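Local coordinates for chemotaxis protein CheX (Desulfovibrio desulfuricans subsp. desulfuricans str. G20, PDB 3HM4), which probably acts as a chemotaxis phosphatase of the CheX family, removing the phosphoryl group from the phosphorylated response regulator CheY, at residues N19-M24 with I70-A75; G44-V49 with D90-V95. All blocks are in the same frame, centred on the assembly; numbering follows the deposited sequence.

Contact 1 of 2, residues N19-M24 with I70-A75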
ATOM      1  N   ASN A  19     -12.653 -16.306   5.488  1.00 15.96           N
ATOM      2  CA  ASN A  19     -13.243 -16.216   6.827  0.60 16.18           C
ATOM      3  C   ASN A  19     -13.594 -14.788   7.204  1.00 15.96           C
ATOM      4  O   ASN A  19     -14.672 -14.544   7.725  1.00 17.93           O
ATOM      5  CB  ASN A  19     -12.324 -16.839   7.876  0.60 16.13           C
ATOM      6  CG  ASN A  19     -12.211 -18.354   7.747  0.60 19.46           C
ATOM      7  OD1 ASN A  19     -12.981 -18.997   7.027  0.60 20.50           O
ATOM      8  ND2 ASN A  19     -11.229 -18.928   8.433  0.60 21.17           N
ATOM      9  N   VAL A  20     -12.702 -13.831   6.945  1.00 15.78           N
ATOM     10  CA  VAL A  20     -12.975 -12.447   7.305  1.00 15.30           C
ATOM     11  C   VAL A  20     -14.177 -11.883   6.532  1.00 16.26           C
ATOM     12  O   VAL A  20     -15.064 -11.276   7.129  1.00 17.89           O
ATOM     13  CB  VAL A  20     -11.727 -11.536   7.110  1.00 15.12           C
ATOM     14  CG1 VAL A  20     -12.077 -10.102   7.324  1.00 15.61           C
ATOM     15  CG2 VAL A  20     -10.656 -11.968   8.112  1.00 15.96           C
ATOM     16  N   LEU A  21     -14.186 -12.067   5.204  1.00 16.43           N
ATOM     17  CA  LEU A  21     -15.299 -11.552   4.383  1.00 17.36           C
ATOM     18  C   LEU A  21     -16.641 -12.206   4.743  1.00 18.04           C
ATOM     19  O   LEU A  21     -17.680 -11.526   4.723  1.00 18.96           O
ATOM     20  CB  LEU A  21     -15.009 -11.576   2.875  1.00 17.96           C
ATOM     21  CG  LEU A  21     -14.215 -10.386   2.306  1.00 21.71           C
ATOM     22  CD1 LEU A  21     -14.965  -9.039   2.590  1.00 20.73           C
ATOM     23  CD2 LEU A  21     -12.831 -10.365   2.843  1.00 22.41           C
ATOM     24  N   SER A  22     -16.605 -13.502   5.022  1.00 18.41           N
ATOM     25  CA  SER A  22     -17.808 -14.266   5.449  0.50 19.11           C
ATOM     26  C   SER A  22     -18.355 -13.657   6.739  1.00 19.94           C
ATOM     27  O   SER A  22     -19.524 -13.231   6.821  1.00 23.17           O
ATOM     28  CB  SER A  22     -17.472 -15.742   5.705  0.50 20.11           C
ATOM     29  OG  SER A  22     -17.159 -16.449   4.518  0.50 19.30           O
ATOM     30  N   THR A  23     -17.487 -13.583   7.731  1.00 18.01           N
ATOM     31  CA  THR A  23     -17.883 -13.106   9.066  0.50 19.10           C
ATOM     32  C   THR A  23     -18.330 -11.682   9.106  1.00 20.84           C
ATOM     33  O   THR A  23     -19.421 -11.378   9.616  1.00 22.38           O
ATOM     34  CB  THR A  23     -16.742 -13.240  10.065  0.50 19.74           C
ATOM     35  OG1 THR A  23     -16.374 -14.610  10.150  0.50 19.15           O
ATOM     36  CG2 THR A  23     -17.136 -12.712  11.433  0.50 18.34           C
HETATM   37  N   MSE A  24     -17.516 -10.779   8.541  1.00 20.86           N
HETATM   38  CA  MSE A  24     -17.816  -9.360   8.600  1.00 21.13           C
HETATM   39  C   MSE A  24     -18.907  -8.861   7.668  1.00 22.35           C
HETATM   40  O   MSE A  24     -19.618  -7.920   8.033  1.00 24.16           O
HETATM   41  CB  MSE A  24     -16.520  -8.550   8.345  1.00 19.87           C
HETATM   42  CG  MSE A  24     -15.436  -8.819   9.378  1.00 20.47           C
HETATM   43 SE   MSE A  24     -15.911  -8.545  11.217  0.75 25.19          SE
HETATM   44  CE  MSE A  24     -16.302  -6.647  11.280  1.00 30.28           C
ATOM     45  N   ILE A  70     -18.923  -1.631  -2.072  1.00 13.22           N
ATOM     46  CA  ILE A  70     -20.159  -1.032  -1.500  1.00 14.42           C
ATOM     47  C   ILE A  70     -20.912  -2.041  -0.630  1.00 14.69           C
ATOM     48  O   ILE A  70     -21.326  -1.716   0.502  1.00 15.66           O
ATOM     49  CB  ILE A  70     -21.061  -0.456  -2.594  1.00 16.35           C
ATOM     50  CG1 ILE A  70     -20.397   0.789  -3.218  1.00 20.06           C
ATOM     51  CG2 ILE A  70     -22.440  -0.078  -2.014  1.00 17.70           C
ATOM     52  CD1 ILE A  70     -21.079   1.356  -4.454  1.00 23.53           C
ATOM     53  N   ALA A  71     -21.022  -3.275  -1.112  1.00 15.08           N
ATOM     54  CA  ALA A  71     -21.733  -4.331  -0.337  1.00 14.60           C
ATOM     55  C   ALA A  71     -21.044  -4.633   1.010  1.00 15.95           C
ATOM     56  O   ALA A  71     -21.709  -4.857   2.031  1.00 17.68           O
ATOM     57  CB  ALA A  71     -21.905  -5.607  -1.156  1.00 17.15           C
ATOM     58  N   VAL A  72     -19.710  -4.630   1.004  1.00 14.77           N
ATOM     59  CA  VAL A  72     -18.941  -4.853   2.226  1.00 15.28           C
ATOM     60  C   VAL A  72     -19.193  -3.726   3.229  1.00 15.72           C
ATOM     61  O   VAL A  72     -19.482  -3.990   4.401  1.00 17.02           O
ATOM     62  CB  VAL A  72     -17.441  -5.015   1.946  1.00 13.88           C
ATOM     63  CG1 VAL A  72     -16.607  -4.978   3.207  1.00 15.94           C
ATOM     64  CG2 VAL A  72     -17.211  -6.269   1.121  1.00 15.25           C
ATOM     65  N   VAL A  73     -19.126  -2.490   2.763  1.00 14.82           N
ATOM     66  CA  VAL A  73     -19.343  -1.317   3.608  1.00 16.82           C
ATOM     67  C   VAL A  73     -20.785  -1.350   4.184  1.00 18.16           C
ATOM     68  O   VAL A  73     -20.978  -1.100   5.381  1.00 18.99           O
ATOM     69  CB  VAL A  73     -19.053   0.016   2.865  1.00 17.80           C
ATOM     70  CG1 VAL A  73     -19.544   1.226   3.681  1.00 20.35           C
ATOM     71  CG2 VAL A  73     -17.559   0.120   2.517  1.00 17.77           C
ATOM     72  N   LYS A  74     -21.775  -1.685   3.347  1.00 17.36           N
ATOM     73  CA  LYS A  74     -23.166  -1.767   3.806  1.00 19.05           C
ATOM     74  C   LYS A  74     -23.365  -2.910   4.805  1.00 20.97           C
ATOM     75  O   LYS A  74     -24.117  -2.774   5.804  1.00 23.21           O
ATOM     76  CB  LYS A  74     -24.128  -1.890   2.622  1.00 19.43           C
ATOM     77  CG  LYS A  74     -24.261  -0.636   1.830  1.00 22.28           C
ATOM     78  CD  LYS A  74     -25.281  -0.746   0.723  1.00 27.83           C
ATOM     79  CE  LYS A  74     -25.441   0.578   0.016  1.00 32.64           C
ATOM     80  NZ  LYS A  74     -26.580   0.576  -0.929  1.00 39.29           N
ATOM     81  N   ALA A  75     -22.764  -4.063   4.551  1.00 19.94           N
ATOM     82  CA  ALA A  75     -22.878  -5.205   5.467  1.00 20.03           C
ATOM     83  C   ALA A  75     -22.271  -4.909   6.841  1.00 20.87           C
ATOM     84  O   ALA A  75     -22.887  -5.232   7.870  1.00 23.16           O
ATOM     85  CB  ALA A  75     -22.267  -6.453   4.879  1.00 21.15           C
TER
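Leu21 and Val72 meet methyl to methyl, with Leu21 CD1 standing 3.9 Å from Val72 CG2. The two side chains cross at about a right angle, so the overlap is confined to their branch ends; of the 118 Å² buried between the segments, a little over half belongs to this pair. In Val72 the touching branch, CG2, lies anti to the carbonyl carbon and beside the backbone N, while CG1 takes the place anti to N (chi1 169°). CG1 is farther off, 4.4 Å from Leu21 CD1. No hydrogen bond joins the segments.

The two segments belong to helix 10-25 and helix 66-77, which pack together with helix 84-109 in the helical layer of this CheC-like fold. Val20 rests on Gln102 and Val73 on Asp87 and Thr88, so each helix also has a side chain on helix 84-109, and the loop residue Ile27 lies against Val72.

One turn further along, the contact changes character. Met24, deposited as selenomethionine, approaches through its main chain: Met24 O is 4.2 Å from Ala75 C and 4.4 Å from Ala75 CB, and the two CA atoms are 7.3 Å apart, the nearest CA pair of the segments. Its side chain contributes little here, since Met24 CB stays 6.3 Å from Val72 CG1; instead it packs on Met98. Ala75, whose CB is directed toward helix 10-25, has only a methyl to place there, and the backbone carbonyl of Met24 can come up beside it.

Contact 2 of 2, residues G44-V49 with D90-V95; sequences GDVSAV and DAVGEV
Ala48 and Gly93 bring the backbones of strand 47-53 and helix 84-109 closest, their CA atoms 7.0 Å apart, just after the chain turns at Asp45 and Val46, which form a classic beta bulge opposite Phe64. From Val46 onward the side chains alternate: Val46 and Ala48 point toward the helix, whereas Ser47 points away and hydrogen-bonds through OG to His127 and Thr63.

Val92 receives both inward residues, one on each branch. Its CG1, anti to the backbone N (chi1 173°), reaches Ala48 CB at 3.7 Å, and its CG2, beside that N, lies 4.3 Å from Val46 CG1. The Ala48 touch is thus the tighter of the two. One turn to either side along the helix, Thr88 touches Val46 and Thr96 touches Ala48, so the partners advance in the same order along strand and helix, although the two segments are steeply inclined to each other; Phe64 of the neighbouring strand also packs on Val92.

With no hydrogen bond between the segments and methyl groups alone in touch, the helix is held to the sheet by apolar burial and shape: the single carbon of Ala48 allows the near approach, and the polar Ser47 is paired on the other side.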
ATOM      1  N   GLY A  44      -8.988  -1.731 -10.284  1.00 10.50           N
ATOM      2  CA  GLY A  44     -10.251  -1.755  -9.595  1.00 11.26           C
ATOM      3  C   GLY A  44     -10.613  -0.467  -8.941  1.00 10.56           C
ATOM      4  O   GLY A  44     -10.053   0.553  -9.256  1.00 10.99           O
ATOM      5  N   ASP A  45     -11.582  -0.561  -8.028  1.00 10.96           N
ATOM      6  CA  ASP A  45     -12.321   0.617  -7.571  1.00 10.30           C
ATOM      7  C   ASP A  45     -12.071   1.005  -6.116  1.00  9.77           C
ATOM      8  O   ASP A  45     -12.031   2.199  -5.791  1.00 11.69           O
ATOM      9  CB  ASP A  45     -13.792   0.401  -7.936  1.00 10.93           C
ATOM     10  CG  ASP A  45     -13.957  -0.007  -9.401  1.00 10.77           C
ATOM     11  OD1 ASP A  45     -13.214   0.558 -10.235  1.00 12.89           O
ATOM     12  OD2 ASP A  45     -14.700  -0.970  -9.707  1.00 12.54           O
ATOM     13  N   VAL A  46     -11.863  -0.005  -5.266  1.00  9.77           N
ATOM     14  CA  VAL A  46     -11.400   0.174  -3.901  1.00  9.93           C
ATOM     15  C   VAL A  46     -10.350  -0.910  -3.699  1.00  9.80           C
ATOM     16  O   VAL A  46     -10.636  -2.086  -3.978  1.00 10.26           O
ATOM     17  CB  VAL A  46     -12.487   0.065  -2.845  1.00 11.04           C
ATOM     18  CG1 VAL A  46     -11.871   0.173  -1.394  1.00 12.78           C
ATOM     19  CG2 VAL A  46     -13.563   1.143  -3.081  1.00 12.69           C
ATOM     20  N   SER A  47      -9.150  -0.531  -3.252  1.00  9.16           N
ATOM     21  CA  SER A  47      -8.144  -1.502  -2.893  1.00  9.25           C
ATOM     22  C   SER A  47      -7.660  -1.222  -1.484  1.00  8.48           C
ATOM     23  O   SER A  47      -7.804  -0.116  -0.963  1.00 10.14           O
ATOM     24  CB  SER A  47      -6.946  -1.475  -3.832  1.00  9.35           C
ATOM     25  OG  SER A  47      -7.300  -1.788  -5.176  1.00 10.52           O
ATOM     26  N   ALA A  48      -7.029  -2.235  -0.911  1.00  9.73           N
ATOM     27  CA  ALA A  48      -6.313  -2.072   0.352  1.00 10.27           C
ATOM     28  C   ALA A  48      -5.041  -2.874   0.264  1.00  8.99           C
ATOM     29  O   ALA A  48      -4.987  -3.880  -0.447  1.00 10.04           O
ATOM     30  CB  ALA A  48      -7.135  -2.462   1.548  1.00 12.65           C
ATOM     31  N   VAL A  49      -4.030  -2.446   1.004  1.00  9.14           N
ATOM     32  CA  VAL A  49      -2.741  -3.099   0.969  1.00  8.74           C
ATOM     33  C   VAL A  49      -2.094  -3.009   2.325  1.00  8.86           C
ATOM     34  O   VAL A  49      -2.227  -1.983   3.003  1.00 10.78           O
ATOM     35  CB  VAL A  49      -1.840  -2.532  -0.161  1.00 10.06           C
ATOM     36  CG1 VAL A  49      -1.557  -1.044   0.003  1.00 13.11           C
ATOM     37  CG2 VAL A  49      -0.547  -3.337  -0.305  1.00 11.52           C
ATOM     38  N   ASP A  90     -12.787   2.960   6.881  1.00 15.53           N
ATOM     39  CA  ASP A  90     -12.937   2.241   8.135  1.00 14.88           C
ATOM     40  C   ASP A  90     -13.246   0.746   7.978  1.00 14.68           C
ATOM     41  O   ASP A  90     -12.609  -0.121   8.608  1.00 14.81           O
ATOM     42  CB  ASP A  90     -13.987   2.889   9.052  1.00 15.87           C
ATOM     43  CG  ASP A  90     -13.553   4.239   9.600  1.00 20.44           C
ATOM     44  OD1 ASP A  90     -12.336   4.546   9.664  1.00 22.02           O
ATOM     45  OD2 ASP A  90     -14.463   5.031   9.961  1.00 21.91           O
ATOM     46  N   ALA A  91     -14.209   0.436   7.112  1.00 13.28           N
ATOM     47  CA  ALA A  91     -14.670  -0.955   6.933  1.00 14.24           C
ATOM     48  C   ALA A  91     -13.622  -1.806   6.217  1.00 12.45           C
ATOM     49  O   ALA A  91     -13.239  -2.885   6.680  1.00 13.40           O
ATOM     50  CB  ALA A  91     -16.001  -0.999   6.150  1.00 14.80           C
ATOM     51  N   VAL A  92     -13.127  -1.301   5.089  1.00 12.29           N
ATOM     52  CA  VAL A  92     -12.117  -2.054   4.325  1.00 12.79           C
ATOM     53  C   VAL A  92     -10.808  -2.097   5.090  1.00 11.96           C
ATOM     54  O   VAL A  92     -10.104  -3.108   5.047  1.00 12.25           O
ATOM     55  CB  VAL A  92     -11.978  -1.531   2.875  1.00 12.34           C
ATOM     56  CG1 VAL A  92     -10.790  -2.224   2.139  1.00 13.16           C
ATOM     57  CG2 VAL A  92     -13.313  -1.718   2.140  1.00 14.97           C
ATOM     58  N   GLY A  93     -10.497  -1.016   5.800  1.00 11.52           N
ATOM     59  CA  GLY A  93      -9.290  -1.005   6.624  1.00 12.83           C
ATOM     60  C   GLY A  93      -9.330  -2.077   7.714  1.00 12.43           C
ATOM     61  O   GLY A  93      -8.338  -2.775   7.945  1.00 13.80           O
ATOM     62  N   GLU A  94     -10.493  -2.242   8.348  1.00 13.28           N
ATOM     63  CA  GLU A  94     -10.613  -3.288   9.364  1.00 14.92           C
ATOM     64  C   GLU A  94     -10.538  -4.677   8.768  1.00 13.47           C
ATOM     65  O   GLU A  94      -9.879  -5.563   9.313  1.00 14.29           O
ATOM     66  CB  GLU A  94     -11.878  -3.109  10.193  1.00 17.44           C
ATOM     67  CG  GLU A  94     -12.030  -4.175  11.298  1.00 18.89           C
ATOM     68  CD  GLU A  94     -10.868  -4.210  12.331  1.00 25.27           C
ATOM     69  OE1 GLU A  94     -10.201  -3.177  12.573  1.00 28.51           O
ATOM     70  OE2 GLU A  94     -10.629  -5.286  12.948  1.00 33.78           O
ATOM     71  N   VAL A  95     -11.239  -4.889   7.656  1.00 12.82           N
ATOM     72  CA  VAL A  95     -11.153  -6.161   6.922  1.00 12.26           C
ATOM     73  C   VAL A  95      -9.678  -6.509   6.650  1.00 11.93           C
ATOM     74  O   VAL A  95      -9.249  -7.642   6.844  1.00 12.70           O
ATOM     75  CB  VAL A  95     -11.948  -6.106   5.579  1.00 12.78           C
ATOM     76  CG1 VAL A  95     -11.556  -7.250   4.606  1.00 13.65           C
ATOM     77  CG2 VAL A  95     -13.456  -6.102   5.919  1.00 13.49           C
TER

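Overall arrangement
From the N terminus, helix 10-25 supplies the first half of contact 1, and the chain then enters strand 47-53 for the first half of contact 2. Helix 66-77 returns to close contact 1 before helix 84-109 closes contact 2, so the two loops cross and neither nests within the other. Contact 1 joins two helices; contact 2 joins the third helix to the six-stranded antiparallel sheet. Their centres are 11 Å apart and they touch directly: Leu21 CD2 is 3.8 Å from Val95 CG1, and Val73 CG2 is 4.1 Å from Ala91 CB. From the same segment 44-49, Val49 packs on Ser120 of the second subunit.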